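Local coordinates for protein 4-hydroxybenzoyl-CoA thioesterase (Staphylococcus aureus, PDB 6FDG) that probably hydrolyses acyl-CoA thioesters, acting as a DHNA-CoA thioesterase in the vitamin K2 pathway, at residues N63-I68 / A102-T107; V74-W79 / Y92-E97; S84-V89 / P119-R124; I54-D59 / I110-D115; S39-S44 / E131-V136. One frame throughout, in Å; residues are numbered along the deposited sequence. Where two conformers were deposited one is given.

Contact 1: N63-I68 / A102-T107; sequences NYKKSI and ATTGST
N63 and T104 sit opposite each other as an antiparallel hydrogen-bonded pair, N63 N giving to T104 O at 2.8 Å and T104 N returning to N63 O, with Y64 and T103 next as the non-hydrogen-bonded pair. This is where strand 57-64 parts from strand 101-113 in the curled sheet of the HotDog fold. Just past the last pair, A102 O accepts from both K65 N (2.8 Å) and K66 N (3.0 Å), the two donors arriving from the same face of its carbonyl plane. A102 and T103 both face I94, a classic beta bulge. On the side of N63 and T104, the K65 chain bends at chi2 (-56°), turning CD; further out CE lies 3.8 Å from T104 OG1. K65 NZ reaches OD1 of one of two N63 conformers, a tentative bond, while N63 ND2 bonds D59 of the second subunit. On the other side, the Y64 ring meets Y26 edge-to-face and its OH bonds H23 O. I68 presents CG1 to A102 CB at 4.0 Å, and its side chain crosses that of T103 at about a right angle. A water donates to K66 O at 2.8 Å and is hydrogen-bonded to T103 OG1 at the same distance.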
# COMPACT_ATOMS: atom_id res chain seq x y z
N ASN A 63 19.02 -4.01 0.79
CA ASN A 63 20.04 -3.51 -0.14
C ASN A 63 19.72 -3.97 -1.49
O ASN A 63 19.69 -5.20 -1.74
CB ASN A 63 21.36 -4.08 0.28
CG ASN A 63 22.51 -3.44 -0.47
OD1 ASN A 63 22.77 -3.79 -1.56
ND2 ASN A 63 23.02 -2.34 0.06
N TYR A 64 19.49 -3.00 -2.36
CA TYR A 64 18.92 -3.22 -3.68
C TYR A 64 20.11 -3.36 -4.71
O TYR A 64 20.75 -2.37 -5.00
CB TYR A 64 17.98 -2.11 -4.11
CG TYR A 64 16.82 -1.88 -3.08
CD1 TYR A 64 17.03 -1.00 -2.06
CD2 TYR A 64 15.63 -2.45 -3.22
CE1 TYR A 64 16.04 -0.77 -1.09
CE2 TYR A 64 14.58 -2.20 -2.28
CZ TYR A 64 14.82 -1.36 -1.27
OH TYR A 64 13.87 -1.12 -0.26
N LYS A 65 20.32 -4.52 -5.25
CA LYS A 65 21.43 -4.72 -6.22
C LYS A 65 20.98 -4.53 -7.56
O LYS A 65 21.83 -4.02 -8.40
CB LYS A 65 21.96 -6.14 -6.08
CG LYS A 65 22.35 -6.66 -4.76
CD LYS A 65 23.33 -5.95 -3.98
CE LYS A 65 23.48 -6.78 -2.65
NZ LYS A 65 24.52 -6.27 -1.77
N LYS A 66 19.80 -4.90 -7.96
CA LYS A 66 19.22 -4.76 -9.28
C LYS A 66 17.80 -4.35 -9.13
O LYS A 66 17.07 -4.93 -8.29
CB LYS A 66 19.25 -6.12 -10.08
CG LYS A 66 20.63 -6.64 -10.35
CD LYS A 66 20.51 -7.83 -11.30
CE LYS A 66 21.59 -7.87 -12.37
NZ LYS A 66 22.83 -8.39 -11.76
N SER A 67 17.28 -3.46 -9.95
CA SER A 67 15.85 -3.23 -10.05
C SER A 67 15.07 -4.45 -10.44
O SER A 67 15.61 -5.35 -11.22
CB SER A 67 15.51 -1.96 -10.92
OG SER A 67 15.97 -0.82 -10.25
N ILE A 68 13.86 -4.64 -9.99
CA ILE A 68 12.93 -5.68 -10.41
C ILE A 68 11.86 -5.01 -11.26
O ILE A 68 11.11 -4.10 -10.78
CB ILE A 68 12.39 -6.52 -9.21
CG1 ILE A 68 13.59 -7.15 -8.47
CG2 ILE A 68 11.38 -7.53 -9.59
CD1 ILE A 68 13.26 -7.89 -7.19
N ALA A 102 19.03 -10.05 -6.91
CA ALA A 102 18.47 -8.71 -7.07
C ALA A 102 18.56 -7.85 -5.79
O ALA A 102 18.60 -6.65 -5.80
CB ALA A 102 17.12 -8.73 -7.60
N THR A 103 18.44 -8.54 -4.63
CA THR A 103 18.25 -7.86 -3.36
C THR A 103 18.68 -8.72 -2.21
O THR A 103 18.53 -9.95 -2.26
CB THR A 103 16.67 -7.63 -3.16
OG1 THR A 103 16.00 -7.52 -4.35
CG2 THR A 103 16.44 -6.55 -2.20
N THR A 104 19.22 -8.12 -1.16
CA THR A 104 19.47 -8.76 0.10
C THR A 104 18.85 -7.93 1.18
O THR A 104 18.44 -6.76 0.95
CB THR A 104 20.95 -8.95 0.42
OG1 THR A 104 21.62 -7.70 0.49
CG2 THR A 104 21.61 -9.77 -0.72
N GLY A 105 18.63 -8.50 2.38
CA GLY A 105 18.16 -7.63 3.49
C GLY A 105 18.01 -8.43 4.72
O GLY A 105 18.42 -9.66 4.80
N SER A 106 17.47 -7.82 5.76
CA SER A 106 17.28 -8.45 7.03
C SER A 106 16.16 -7.80 7.79
O SER A 106 15.79 -6.63 7.55
CB SER A 106 18.52 -8.43 7.89
OG SER A 106 18.97 -7.13 8.17
N THR A 107 15.54 -8.53 8.70
CA THR A 107 14.55 -8.04 9.66
C THR A 107 14.79 -8.57 11.04
O THR A 107 14.90 -9.86 11.18
CB THR A 107 13.13 -8.37 9.29
OG1 THR A 107 13.00 -9.82 9.18
CG2 THR A 107 12.65 -7.71 7.97
O HOH W 1 15.92 -5.09 -5.74

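Contact 2: V74-W79 / Y92-E97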
# COMPACT_ATOMS: atom_id res chain seq x y z
N VAL A 74 9.75 -13.96 -8.78
CA VAL A 74 10.98 -13.99 -8.00
C VAL A 74 11.01 -15.12 -6.98
O VAL A 74 9.94 -15.68 -6.63
CB VAL A 74 11.22 -12.63 -7.28
CG1 VAL A 74 11.25 -11.45 -8.19
CG2 VAL A 74 10.23 -12.40 -6.13
N LYS A 75 12.21 -15.46 -6.50
CA LYS A 75 12.35 -16.44 -5.45
C LYS A 75 13.07 -15.79 -4.33
O LYS A 75 14.06 -15.09 -4.48
CB LYS A 75 13.16 -17.66 -5.94
CG LYS A 75 12.41 -18.42 -7.06
CD LYS A 75 13.19 -19.58 -7.68
CE LYS A 75 12.37 -20.02 -8.91
NZ LYS A 75 10.91 -20.26 -8.57
N VAL A 76 12.50 -15.92 -3.11
CA VAL A 76 13.04 -15.32 -1.88
C VAL A 76 13.62 -16.41 -1.00
O VAL A 76 12.86 -17.31 -0.66
CB VAL A 76 12.02 -14.47 -1.10
CG1 VAL A 76 12.77 -13.81 0.03
CG2 VAL A 76 11.32 -13.50 -2.01
N LYS A 77 14.87 -16.37 -0.70
CA LYS A 77 15.59 -17.31 0.18
C LYS A 77 15.60 -16.65 1.55
O LYS A 77 16.09 -15.52 1.67
CB LYS A 77 17.00 -17.60 -0.34
CG LYS A 77 17.80 -18.53 0.54
CD LYS A 77 19.17 -18.79 -0.13
CE LYS A 77 19.97 -19.82 0.62
NZ LYS A 77 21.30 -20.03 -0.08
N THR A 78 15.14 -17.34 2.59
CA THR A 78 15.04 -16.87 3.98
C THR A 78 15.73 -17.75 4.93
O THR A 78 15.52 -18.98 4.82
CB THR A 78 13.58 -16.77 4.37
OG1 THR A 78 12.84 -15.97 3.47
CG2 THR A 78 13.43 -16.15 5.78
N TRP A 79 16.45 -17.22 5.86
CA TRP A 79 17.04 -18.04 6.95
C TRP A 79 17.15 -17.18 8.19
O TRP A 79 16.93 -15.94 8.17
CB TRP A 79 18.45 -18.59 6.62
CG TRP A 79 19.50 -17.64 6.43
CD1 TRP A 79 20.46 -17.30 7.35
CD2 TRP A 79 19.86 -16.92 5.24
NE1 TRP A 79 21.35 -16.39 6.81
CE2 TRP A 79 20.99 -16.16 5.53
CE3 TRP A 79 19.27 -16.82 3.95
CZ2 TRP A 79 21.64 -15.36 4.52
CZ3 TRP A 79 19.87 -15.99 3.06
CH2 TRP A 79 21.00 -15.32 3.35
N TYR A 92 17.53 -12.40 4.12
CA TYR A 92 16.88 -12.71 2.87
C TYR A 92 17.74 -12.43 1.66
O TYR A 92 18.59 -11.51 1.64
CB TYR A 92 15.65 -11.81 2.63
CG TYR A 92 14.72 -11.78 3.85
CD1 TYR A 92 14.95 -10.80 4.85
CD2 TYR A 92 13.65 -12.60 3.96
CE1 TYR A 92 14.16 -10.77 6.00
CE2 TYR A 92 12.81 -12.53 5.11
CZ TYR A 92 13.06 -11.58 6.07
OH TYR A 92 12.19 -11.49 7.20
N GLU A 93 17.51 -13.21 0.63
CA GLU A 93 18.07 -12.94 -0.75
C GLU A 93 16.93 -13.08 -1.71
O GLU A 93 16.17 -14.04 -1.64
CB GLU A 93 19.18 -13.97 -1.12
CG GLU A 93 20.41 -13.82 -0.32
CD GLU A 93 21.49 -14.91 -0.55
OE1 GLU A 93 21.13 -15.96 -1.03
OE2 GLU A 93 22.57 -14.62 -0.07
N ILE A 94 16.80 -12.15 -2.66
CA ILE A 94 15.78 -12.23 -3.69
C ILE A 94 16.45 -12.43 -5.06
O ILE A 94 17.37 -11.66 -5.42
CB ILE A 94 14.92 -11.00 -3.80
CG1 ILE A 94 14.25 -10.69 -2.42
CG2 ILE A 94 13.90 -11.15 -4.89
CD1 ILE A 94 13.36 -9.49 -2.46
N PHE A 95 16.05 -13.51 -5.73
CA PHE A 95 16.54 -13.80 -7.11
C PHE A 95 15.46 -13.52 -8.04
O PHE A 95 14.28 -13.85 -7.91
CB PHE A 95 16.98 -15.29 -7.13
CG PHE A 95 18.10 -15.62 -6.19
CD1 PHE A 95 19.46 -15.49 -6.56
CD2 PHE A 95 17.82 -16.03 -4.87
CE1 PHE A 95 20.52 -15.72 -5.66
CE2 PHE A 95 18.88 -16.28 -3.99
CZ PHE A 95 20.20 -16.13 -4.36
N ASN A 96 15.89 -12.91 -9.19
CA ASN A 96 14.97 -12.65 -10.27
C ASN A 96 14.76 -13.90 -11.13
O ASN A 96 15.35 -14.91 -10.91
CB ASN A 96 15.34 -11.36 -10.98
CG ASN A 96 16.53 -11.48 -11.94
OD1 ASN A 96 17.02 -12.60 -12.13
ND2 ASN A 96 17.10 -10.36 -12.29
N GLU A 97 13.96 -13.73 -12.21
CA GLU A 97 13.57 -14.87 -13.07
C GLU A 97 14.78 -15.43 -13.86
O GLU A 97 14.88 -16.66 -14.23
CB GLU A 97 12.49 -14.33 -14.06
CG GLU A 97 11.26 -15.07 -13.99
CD GLU A 97 10.25 -14.55 -14.97
OE1 GLU A 97 10.30 -14.89 -16.17
OE2 GLU A 97 9.34 -13.83 -14.54
O HOH W 2 23.06 -17.48 0.61
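K77 and E93 face each other as a hydrogen-bonded antiparallel pair: K77 N donates to E93 O at 2.8 Å and E93 N returns to K77 O at 2.9 Å. K75 and F95 repeat the pattern two residues away, with F95 N to K75 O nearly straight (171°). The K77 and E93 side chains lie side by side and point the same way. Their charged ends stop short of a salt bridge, with K77 NZ 4.2 Å from E93 OE1. A water accepts from K77 NZ and makes a weak bond to that oxygen, and K77 also has Y3 as a cation-pi partner. E93 OE2 approaches the edge of the W79 indole, 3.8 Å from CH2 and near the ring plane, with the carboxylate turned 83° against the ring. On the other side of the sheet the contacts are mostly apolar. V74 CB touches I94 CG2 at 3.9 Å, and V76 CG2 lies beside I94 CG1. T78 OG1, anti to its carbonyl carbon (chi1 -54°), lies 3.5 Å from Y92 CD2, with methyl CG2 near CE2, the two side chains side by side. Further out, the Y92 ring stacks on F30 and its OH bonds T107 and R34, while V76 and T78 both rest on A33. The two strands make an antiparallel beta hairpin, 73-83 with 88-95, whose apolar side packs on helix 26-41, part of the sheet that wraps this helix in the HotDog fold.

Contact 3: S84-V89 / P119-R124; sequences SRLRSV and PIRLDR
R85 runs obliquely across D123, its guanidinium and the carboxylate turned 85° apart, nearly perpendicular. D123 OD2 lies in the guanidinium plane at its edge, 3.5 Å from R85 NE in a rather long salt bridge. The R85 chain, extended from CG to NE, lies against the same acid on the way: its CG and CD both come within 3.8 Å of D123 OD1. R121, by contrast, is nearly coplanar with the carboxylate and takes it side-on. R121 NE bonds OD1 at 3.1 Å and R121 NH2 bonds OD2 at 2.9 Å, each oxygen using its syn lone pair. One carboxylate thus serves two arginines, which would be expected to offset the closeness of R85 NE and R121 NH2, 4.5 Å apart. R121 and D123 belong to the start of helix 122-125, R121 at the N-cap position. The loop that joins strands 73-83 and 88-95, the tip of their hairpin, docks on that start: R85 O accepts from L122 N at 2.9 Å in a nearly straight bond (170°). S84 shapes the loop from within as an ST motif, its OG accepting from R87 N. The L86 side chain sets out away from 119-124, but CD2 comes back to R121 CG at 3.7 Å and also meets I120 O, the L86 and R121 side chains crossing at a slant. H130 of helix 127-141 touches both R85 and D123.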
# COMPACT_ATOMS: atom_id res chain seq x y z
N SER A 84 17.61 -15.73 19.47
CA SER A 84 17.65 -15.75 20.92
C SER A 84 16.18 -15.76 21.35
O SER A 84 15.24 -15.51 20.59
CB SER A 84 18.35 -14.61 21.52
OG SER A 84 17.58 -13.43 21.53
N ARG A 85 15.98 -16.10 22.65
CA ARG A 85 14.58 -16.18 23.13
C ARG A 85 13.90 -14.79 23.15
O ARG A 85 12.65 -14.78 23.19
CB ARG A 85 14.61 -16.65 24.60
CG ARG A 85 15.35 -17.96 24.90
CD ARG A 85 15.98 -18.02 26.31
NE ARG A 85 16.40 -19.26 26.76
CZ ARG A 85 17.56 -19.84 26.50
NH1 ARG A 85 18.50 -19.28 25.77
NH2 ARG A 85 17.77 -21.06 26.96
N LEU A 86 14.61 -13.69 23.04
CA LEU A 86 14.04 -12.40 23.00
C LEU A 86 13.95 -11.77 21.58
O LEU A 86 13.11 -10.85 21.43
CB LEU A 86 14.77 -11.47 23.90
CG LEU A 86 14.48 -11.73 25.45
CD1 LEU A 86 15.40 -10.86 26.26
CD2 LEU A 86 13.09 -11.49 25.85
N ARG A 87 14.76 -12.22 20.66
CA ARG A 87 14.76 -11.62 19.30
C ARG A 87 15.37 -12.49 18.31
O ARG A 87 16.29 -13.31 18.55
CB ARG A 87 15.46 -10.31 19.28
CG ARG A 87 16.92 -10.32 19.51
CD ARG A 87 17.52 -8.93 19.89
NE ARG A 87 16.53 -8.17 20.68
CZ ARG A 87 16.41 -8.13 22.02
NH1 ARG A 87 17.34 -8.69 22.86
NH2 ARG A 87 15.34 -7.49 22.52
N SER A 88 14.86 -12.40 17.10
CA SER A 88 15.37 -13.19 15.97
C SER A 88 15.80 -12.23 14.84
O SER A 88 15.05 -11.20 14.63
CB SER A 88 14.39 -14.09 15.38
OG SER A 88 14.00 -15.18 16.28
N VAL A 89 16.86 -12.51 14.13
CA VAL A 89 17.24 -11.74 12.92
C VAL A 89 17.13 -12.70 11.75
O VAL A 89 17.82 -13.73 11.70
CB VAL A 89 18.64 -11.17 13.00
CG1 VAL A 89 18.97 -10.38 11.73
CG2 VAL A 89 18.74 -10.25 14.22
N PRO A 119 7.49 -7.01 25.95
CA PRO A 119 8.21 -8.14 25.31
C PRO A 119 8.19 -9.38 26.14
O PRO A 119 8.23 -9.28 27.37
CB PRO A 119 9.64 -7.64 25.12
CG PRO A 119 9.74 -6.42 25.98
CD PRO A 119 8.40 -5.83 26.13
N ILE A 120 8.11 -10.50 25.50
CA ILE A 120 8.12 -11.81 26.14
C ILE A 120 9.21 -12.67 25.60
O ILE A 120 9.77 -12.45 24.50
CB ILE A 120 6.79 -12.56 25.98
CG1 ILE A 120 6.28 -12.74 24.50
CG2 ILE A 120 5.69 -11.86 26.72
CD1 ILE A 120 6.59 -14.08 23.98
N ARG A 121 9.52 -13.72 26.31
CA ARG A 121 10.50 -14.73 25.95
C ARG A 121 9.80 -15.84 25.21
O ARG A 121 8.83 -16.48 25.69
CB ARG A 121 11.19 -15.36 27.19
CG ARG A 121 12.23 -14.53 27.82
CD ARG A 121 12.55 -14.93 29.19
NE ARG A 121 12.93 -16.30 29.19
CZ ARG A 121 13.42 -16.88 30.29
NH1 ARG A 121 13.58 -16.17 31.38
NH2 ARG A 121 13.77 -18.14 30.25
N LEU A 122 10.31 -16.27 24.03
CA LEU A 122 9.66 -17.32 23.25
C LEU A 122 9.61 -18.64 23.99
O LEU A 122 8.57 -19.32 23.82
CB LEU A 122 10.37 -17.53 21.84
CG LEU A 122 9.65 -18.36 20.82
CD1 LEU A 122 8.42 -17.70 20.32
CD2 LEU A 122 10.56 -18.62 19.63
N ASP A 123 10.64 -18.98 24.77
CA ASP A 123 10.65 -20.28 25.47
C ASP A 123 9.50 -20.34 26.53
O ASP A 123 9.02 -21.47 26.79
CB ASP A 123 11.99 -20.56 26.10
CG ASP A 123 12.44 -19.56 27.11
OD1 ASP A 123 12.25 -18.36 27.02
OD2 ASP A 123 13.20 -19.99 28.04
N ARG A 124 9.10 -19.21 27.07
CA ARG A 124 8.04 -19.32 28.14
C ARG A 124 6.72 -19.43 27.54
O ARG A 124 5.85 -20.07 28.13
CB ARG A 124 8.07 -18.04 28.87
CG ARG A 124 9.24 -17.88 29.70
CD ARG A 124 9.02 -16.70 30.62
NE ARG A 124 9.90 -16.73 31.78
CZ ARG A 124 10.10 -15.69 32.61
NH1 ARG A 124 10.85 -15.86 33.67
NH2 ARG A 124 9.51 -14.52 32.40
O HOH W 3 10.75 -10.42 22.68

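Contact 4: I54-D59 / I110-D115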
# COMPACT_ATOMS: atom_id res chain seq x y z
N ILE A 54 1.95 -10.94 19.60
CA ILE A 54 2.29 -10.40 18.25
C ILE A 54 3.78 -10.33 18.16
O ILE A 54 4.48 -10.05 19.11
CB ILE A 54 1.85 -8.96 18.09
CG1 ILE A 54 0.36 -8.84 18.32
CG2 ILE A 54 2.12 -8.48 16.67
CD1 ILE A 54 -0.03 -7.42 18.40
N SER A 55 4.24 -10.39 16.87
CA SER A 55 5.65 -10.32 16.53
C SER A 55 5.97 -9.17 15.53
O SER A 55 5.98 -9.48 14.30
CB SER A 55 6.11 -11.62 16.00
OG SER A 55 7.49 -11.69 15.86
N PRO A 56 6.24 -8.04 16.04
CA PRO A 56 6.59 -6.95 15.12
C PRO A 56 8.02 -6.88 14.77
O PRO A 56 8.94 -7.31 15.49
CB PRO A 56 6.20 -5.73 15.91
CG PRO A 56 6.49 -6.09 17.35
CD PRO A 56 6.08 -7.52 17.40
N VAL A 57 8.24 -6.30 13.58
CA VAL A 57 9.64 -5.90 13.12
C VAL A 57 10.16 -4.77 13.87
O VAL A 57 9.47 -3.72 13.91
CB VAL A 57 9.57 -5.65 11.62
CG1 VAL A 57 10.90 -5.11 11.17
CG2 VAL A 57 9.25 -6.91 10.90
N THR A 58 11.36 -4.81 14.39
CA THR A 58 12.04 -3.80 15.09
C THR A 58 13.21 -3.20 14.35
O THR A 58 13.70 -2.10 14.71
CB THR A 58 12.46 -4.25 16.52
OG1 THR A 58 13.44 -5.28 16.38
CG2 THR A 58 11.20 -4.58 17.31
N ASP A 59 13.66 -3.84 13.25
CA ASP A 59 14.75 -3.29 12.42
C ASP A 59 14.58 -3.85 11.08
O ASP A 59 14.33 -5.08 10.90
CB ASP A 59 16.14 -3.68 12.91
CG ASP A 59 17.21 -2.93 12.31
OD1 ASP A 59 17.37 -1.76 12.65
OD2 ASP A 59 17.89 -3.48 11.46
N ILE A 110 10.77 -9.30 17.37
CA ILE A 110 10.56 -9.59 18.83
C ILE A 110 9.17 -10.16 18.94
O ILE A 110 8.36 -10.11 18.04
CB ILE A 110 10.81 -8.37 19.76
CG1 ILE A 110 9.82 -7.24 19.45
CG2 ILE A 110 12.22 -7.92 19.61
CD1 ILE A 110 9.77 -6.04 20.38
N CYS A 111 8.82 -10.67 20.15
CA CYS A 111 7.45 -11.06 20.44
C CYS A 111 6.97 -10.29 21.67
O CYS A 111 7.74 -10.14 22.61
CB CYS A 111 7.41 -12.56 20.76
SG CYS A 111 7.71 -13.66 19.34
N ILE A 112 5.75 -9.84 21.59
CA ILE A 112 5.16 -9.01 22.63
C ILE A 112 3.73 -9.41 22.86
O ILE A 112 3.05 -9.99 22.10
CB ILE A 112 5.21 -7.52 22.21
CG1 ILE A 112 4.33 -7.21 21.02
CG2 ILE A 112 6.67 -7.02 22.00
CD1 ILE A 112 4.37 -5.73 20.60
N LYS A 113 3.25 -9.01 24.09
CA LYS A 113 1.85 -9.13 24.40
C LYS A 113 1.01 -8.15 23.63
O LYS A 113 1.38 -6.99 23.54
CB LYS A 113 1.64 -8.90 25.92
CG LYS A 113 2.39 -9.76 26.82
CD LYS A 113 2.09 -11.19 26.69
CE LYS A 113 0.61 -11.58 26.85
NZ LYS A 113 0.26 -12.04 28.26
N GLU A 114 -0.08 -8.60 23.10
CA GLU A 114 -0.93 -7.77 22.19
C GLU A 114 -1.52 -6.63 22.96
O GLU A 114 -1.67 -5.49 22.42
CB GLU A 114 -2.05 -8.57 21.61
CG GLU A 114 -2.89 -7.75 20.65
CD GLU A 114 -3.74 -8.61 19.78
OE1 GLU A 114 -4.12 -9.73 20.26
OE2 GLU A 114 -4.01 -8.13 18.64
N ASP A 115 -1.78 -6.89 24.24
CA ASP A 115 -2.57 -5.88 25.01
C ASP A 115 -1.65 -4.74 25.51
O ASP A 115 -1.86 -3.58 25.14
CB ASP A 115 -3.50 -6.55 26.05
CG ASP A 115 -2.79 -7.51 26.97
OD1 ASP A 115 -1.57 -7.67 26.88
OD2 ASP A 115 -3.46 -8.16 27.83
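S55 stands in for a backbone donor: its OG gives to I110 O at 2.8 Å from above the carbonyl plane (41° out of it). P56, next, has no N-H to offer that oxygen, and its CD sits 3.5 Å from it. A chi1 of -171° sets S55 OG anti to the backbone N, where it meets I110 O. On one side of this exchange, I54 and I112 form an antiparallel hydrogen-bonded pair. On the other, I110 N donates to P56 O at 3.3 Å. I54 CD1 lies 3.7 Å from E114 CG, the side chains crossing. P56 CG packs on I112 CD1 at 3.9 Å, and T58 CG2 meets I110 CG1 at 3.7 Å, the side chains at about a right angle. T58 and D59 both face E108, a classic beta bulge where the chain turns a corner. The contact lies at the C-terminal end of strand 101-113 in the HotDog sheet, beside helix 45-50, with Y45 OH bonded to S55 N, and M18 of the second subunit packs on I54 and P56.

Contact 5: S39-S44 / E131-V136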
# COMPACT_ATOMS: atom_id res chain seq x y z
N SER A 39 5.98 -21.35 8.52
CA SER A 39 5.09 -22.48 8.19
C SER A 39 5.85 -23.75 7.87
O SER A 39 5.60 -24.89 8.31
CB SER A 39 4.17 -22.05 7.09
OG SER A 39 3.16 -22.94 6.72
N LYS A 40 6.85 -23.63 7.04
CA LYS A 40 7.67 -24.81 6.64
C LYS A 40 8.37 -25.39 7.77
O LYS A 40 8.62 -26.66 7.80
CB LYS A 40 8.57 -24.40 5.46
CG LYS A 40 7.82 -24.22 4.19
CD LYS A 40 8.55 -23.53 3.04
CE LYS A 40 7.88 -23.65 1.77
NZ LYS A 40 8.56 -22.87 0.71
N LEU A 41 8.75 -24.69 8.80
CA LEU A 41 9.42 -25.20 9.96
C LEU A 41 8.38 -25.92 10.81
O LEU A 41 8.86 -26.73 11.63
CB LEU A 41 10.12 -24.07 10.75
CG LEU A 41 11.14 -24.45 11.71
CD1 LEU A 41 12.29 -25.24 11.07
CD2 LEU A 41 11.56 -23.16 12.45
N GLY A 42 7.10 -25.74 10.62
CA GLY A 42 6.00 -26.45 11.29
C GLY A 42 5.15 -25.57 12.12
O GLY A 42 4.38 -26.13 12.95
N PHE A 43 5.06 -24.27 11.93
CA PHE A 43 4.34 -23.40 12.87
C PHE A 43 3.45 -22.40 12.18
O PHE A 43 3.54 -22.13 11.00
CB PHE A 43 5.35 -22.65 13.76
CG PHE A 43 6.26 -23.56 14.54
CD1 PHE A 43 5.75 -24.23 15.67
CD2 PHE A 43 7.56 -23.81 14.19
CE1 PHE A 43 6.59 -25.10 16.38
CE2 PHE A 43 8.36 -24.75 14.79
CZ PHE A 43 7.86 -25.41 15.95
N SER A 44 2.55 -21.76 12.86
CA SER A 44 1.61 -20.87 12.27
C SER A 44 1.67 -19.58 13.04
O SER A 44 1.35 -19.52 14.23
CB SER A 44 0.22 -21.44 12.45
OG SER A 44 -0.74 -20.44 12.17
N GLU A 131 12.16 -24.74 20.88
CA GLU A 131 13.02 -25.96 20.70
C GLU A 131 13.41 -25.98 19.21
O GLU A 131 14.58 -26.32 18.99
CB GLU A 131 12.19 -27.18 21.10
CG GLU A 131 12.74 -28.56 20.65
CD GLU A 131 11.76 -29.71 20.96
OE1 GLU A 131 10.56 -29.65 20.59
OE2 GLU A 131 12.18 -30.70 21.60
N ALA A 132 12.47 -25.71 18.31
CA ALA A 132 12.76 -25.78 16.84
C ALA A 132 13.79 -24.72 16.42
O ALA A 132 14.81 -25.05 15.78
CB ALA A 132 11.54 -25.71 16.07
N TYR A 133 13.60 -23.48 16.96
CA TYR A 133 14.58 -22.45 16.60
C TYR A 133 15.95 -22.67 17.13
O TYR A 133 16.96 -22.32 16.56
CB TYR A 133 14.00 -21.01 17.00
CG TYR A 133 13.05 -20.41 15.97
CD1 TYR A 133 11.84 -20.92 15.69
CD2 TYR A 133 13.45 -19.31 15.26
CE1 TYR A 133 10.99 -20.37 14.74
CE2 TYR A 133 12.59 -18.72 14.32
CZ TYR A 133 11.45 -19.28 14.02
OH TYR A 133 10.57 -18.74 13.06
N SER A 134 16.03 -23.23 18.36
CA SER A 134 17.26 -23.51 19.00
C SER A 134 17.97 -24.69 18.24
O SER A 134 19.20 -24.57 18.06
CB SER A 134 17.08 -23.98 20.48
OG SER A 134 16.69 -22.86 21.25
N LYS A 135 17.26 -25.64 17.82
CA LYS A 135 17.83 -26.75 17.02
C LYS A 135 18.40 -26.20 15.70
O LYS A 135 19.52 -26.48 15.35
CB LYS A 135 16.81 -27.79 16.73
CG LYS A 135 17.19 -28.93 15.76
CD LYS A 135 16.07 -29.96 15.61
CE LYS A 135 16.45 -31.13 14.69
NZ LYS A 135 17.80 -31.68 15.06
N VAL A 136 17.57 -25.34 15.02
CA VAL A 136 18.05 -24.71 13.78
C VAL A 136 19.26 -23.93 13.99
O VAL A 136 20.19 -23.94 13.19
CB VAL A 136 16.85 -23.93 13.10
CG1 VAL A 136 17.41 -23.06 11.99
CG2 VAL A 136 15.82 -24.87 12.57
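V136 N donates to A132 O at 2.9 Å, a regular helical bond between two of the three residues that meet segment 39-44, one turn apart on helix 127-141. Across from them stands L41. Its CG is anti to the backbone N (chi1 -163°), and beyond it the two methyls divide: CD1 goes to V136 CG2 at 3.9 Å, while CD2 goes to the Y133 ring, 3.7 Å from CE1. F43 meets A132 as well, with A132 CB at the edge of the phenyl ring and close to its plane, 3.6 Å from CE2 and 3.7 Å from CZ. What joins the two segments is therefore apolar, a small methyl-and-ring packing between the end of one helix and the flank of another. Helix 26-41, the central helix of the HotDog fold, stops here in a Schellman motif: G42 takes a positive phi of 117°, and its N bonds back to S39 O at 2.9 Å. At this helix end, L41 and F43 both point their side chains to helix 127-141. S44 then opens the next helix as its N-cap, its OG accepting from D47 N. Behind the contact, Y133 rests on Y37 and I38 and ties its OH to that of Y90, and F43 also meets the ring of W129 at a shallow angle between planes.

All but contact 5 reach the one curled sheet, and contact 5 joins the central helix 26-41 to helix 127-141. Contacts 1 and 4 share strands 57-64 and 101-113 but lie near opposite ends of that pairing, their centres about 24 Å apart, and both touch the second subunit, into which the sheet continues, so these strands also build the assembly. Contact 2, on the neighbouring hairpin, has its centre about 9 Å from that of contact 1, joined through A102 N to I94 O. Contact 3, at the hairpin tip, adjoins contact 4 through I120 N to C111 O, and contact 5 through S88 and Y133. Segment 39-44 comes first and 131-136 last, so contact 5 encloses the rest.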